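Local atomic coordinates of protease (Vibrio cholerae, PDB entry 4L9D), a protein that is a secreted metalloprotease, probably degrading extracellular matrix proteins of the host, represented here by its calcium-binding first PKD domain. Residues 37-42 with 64-69. Numbering follows the deposited sequence.
Sequences YLWDFG and VTLTVT
With CG of Leu-66 anti to its backbone N (chi1 172°) and CG of Trp-39 anti to its own carbonyl carbon, the leucine methyl CD1 comes to rest over one face of the indole. A CH-pi contact is the right reading: CD1 stands 3.5 Å from the centroid of the five-membered ring of Trp-39, only 9° off the ring normal. CD2 of Leu-66 meets the benzo side at CZ2, while CG1 of Val-64 touches the same indole at its edge, 4.0 Å from CZ3 of Trp-39. Farther along, the Tyr-37 ring has Leu-66 CD1 near its plane, and Tyr-37 CD1 packs on Val-68 CG1 at 3.8 Å.

Beneath these side chains the strands run antiparallel, and the axes of the two short strand segments approach to 4.7 Å. Leu-38 with Thr-67 and Asp-40 with Thr-65 are hydrogen-bonded pairs, each closed by two N-H...O bonds. The bond from Asp-40 N to Thr-65 O, at 2.8 Å, is the most bent of the four, with 139° at the hydrogen. The face carrying these four side chains is mixed, apolar Leu-38 lying beside Asp-40 and the two threonines. One water donates to the backbone carbonyl Leu-38 O and lies 2.7 Å from Thr-67 OG1, a hydroxyl that also hydrogen-bonds Thr-77 OG1 on strand 75-84. A second water joins Thr-65 OG1 to Asp-40 OD1, the latter bond being weak.

These strands are the two central ones of the four-stranded sheet in the PKD beta sandwich; Phe-12 of the opposing sheet meets both Trp-39 and Leu-66. The buried indole is thus held in two ways, by CH-pi packing on a face and by NE1 donating to Ala-50 O, while on the partly exposed face the waters extend the polar links between the strands beyond their backbone bonds.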
# COMPACT_ATOMS: atom_id res chain seq x y z
N TYR A 37 -2.70 -5.67 7.38
CA TYR A 37 -2.45 -4.99 6.12
C TYR A 37 -2.25 -6.03 5.02
O TYR A 37 -1.54 -7.02 5.22
CB TYR A 37 -1.16 -4.17 6.21
CG TYR A 37 -1.13 -3.22 7.36
CD1 TYR A 37 -1.81 -2.04 7.34
CD2 TYR A 37 -0.51 -3.57 8.57
CE1 TYR A 37 -1.87 -1.19 8.40
CE2 TYR A 37 -0.52 -2.73 9.65
CZ TYR A 37 -1.19 -1.52 9.56
OH TYR A 37 -1.24 -0.65 10.65
N LEU A 38 -2.82 -5.75 3.84
CA LEU A 38 -2.48 -6.49 2.63
C LEU A 38 -2.12 -5.44 1.58
O LEU A 38 -3.02 -4.73 1.05
CB LEU A 38 -3.58 -7.44 2.17
CG LEU A 38 -3.29 -8.44 1.08
CD1 LEU A 38 -3.23 -7.82 -0.29
CD2 LEU A 38 -2.07 -9.32 1.38
N TRP A 39 -0.86 -5.33 1.27
CA TRP A 39 -0.37 -4.50 0.17
C TRP A 39 -0.28 -5.35 -1.07
O TRP A 39 0.10 -6.54 -1.03
CB TRP A 39 1.08 -4.00 0.48
CG TRP A 39 1.20 -2.98 1.53
CD1 TRP A 39 1.32 -3.19 2.89
CD2 TRP A 39 1.24 -1.57 1.34
NE1 TRP A 39 1.45 -2.00 3.55
CE2 TRP A 39 1.40 -0.97 2.62
CE3 TRP A 39 1.17 -0.74 0.23
CZ2 TRP A 39 1.56 0.42 2.78
CZ3 TRP A 39 1.28 0.62 0.41
CH2 TRP A 39 1.47 1.20 1.66
N ASP A 40 -0.55 -4.70 -2.19
CA ASP A 40 -0.64 -5.36 -3.50
C ASP A 40 0.02 -4.38 -4.46
O ASP A 40 -0.49 -3.29 -4.71
CB ASP A 40 -2.11 -5.62 -3.74
CG ASP A 40 -2.55 -5.94 -5.13
OD1 ASP A 40 -1.74 -5.88 -6.09
OD2 ASP A 40 -3.78 -6.24 -5.29
N PHE A 41 1.21 -4.73 -4.98
CA PHE A 41 2.03 -3.77 -5.66
C PHE A 41 1.72 -3.61 -7.15
O PHE A 41 2.39 -2.86 -7.86
CB PHE A 41 3.51 -4.10 -5.43
CG PHE A 41 3.89 -4.19 -3.94
CD1 PHE A 41 3.46 -3.28 -3.02
CD2 PHE A 41 4.74 -5.21 -3.53
CE1 PHE A 41 3.86 -3.36 -1.70
CE2 PHE A 41 5.11 -5.32 -2.18
CZ PHE A 41 4.69 -4.36 -1.30
N GLY A 42 0.71 -4.32 -7.64
CA GLY A 42 0.29 -4.14 -9.04
C GLY A 42 1.17 -4.88 -10.02
O GLY A 42 1.17 -4.55 -11.20
N VAL A 64 -0.67 0.51 -6.96
CA VAL A 64 -0.38 0.04 -5.59
C VAL A 64 -1.64 0.14 -4.78
O VAL A 64 -2.27 1.22 -4.68
CB VAL A 64 0.71 0.91 -4.96
CG1 VAL A 64 0.98 0.48 -3.56
CG2 VAL A 64 1.98 0.81 -5.77
N THR A 65 -2.07 -0.97 -4.20
CA THR A 65 -3.28 -1.08 -3.44
C THR A 65 -2.96 -1.51 -2.01
O THR A 65 -2.16 -2.44 -1.80
CB THR A 65 -4.21 -2.12 -4.15
OG1 THR A 65 -4.40 -1.71 -5.52
CG2 THR A 65 -5.52 -2.21 -3.48
N LEU A 66 -3.59 -0.87 -1.04
CA LEU A 66 -3.49 -1.25 0.37
C LEU A 66 -4.87 -1.52 0.91
O LEU A 66 -5.75 -0.65 0.82
CB LEU A 66 -2.86 -0.13 1.20
CG LEU A 66 -2.89 -0.36 2.73
CD1 LEU A 66 -2.10 -1.60 3.15
CD2 LEU A 66 -2.40 0.86 3.46
N THR A 67 -5.04 -2.68 1.54
CA THR A 67 -6.21 -2.99 2.34
C THR A 67 -5.80 -3.05 3.79
O THR A 67 -4.79 -3.70 4.12
CB THR A 67 -6.79 -4.36 1.87
OG1 THR A 67 -7.29 -4.25 0.54
CG2 THR A 67 -7.96 -4.81 2.76
N VAL A 68 -6.57 -2.37 4.63
CA VAL A 68 -6.38 -2.46 6.08
C VAL A 68 -7.62 -3.14 6.67
O VAL A 68 -8.72 -2.98 6.16
CB VAL A 68 -6.16 -1.09 6.70
CG1 VAL A 68 -4.98 -0.37 6.02
CG2 VAL A 68 -7.40 -0.18 6.70
N THR A 69 -7.40 -3.90 7.76
CA THR A 69 -8.46 -4.59 8.45
C THR A 69 -8.34 -4.34 9.93
O THR A 69 -7.21 -4.34 10.47
CB THR A 69 -8.44 -6.11 8.15
OG1 THR A 69 -8.51 -6.28 6.72
CG2 THR A 69 -9.58 -6.85 8.77
O HOH W 1 -5.02 -4.48 -0.95
O HOH W 2 -2.86 -3.24 -7.17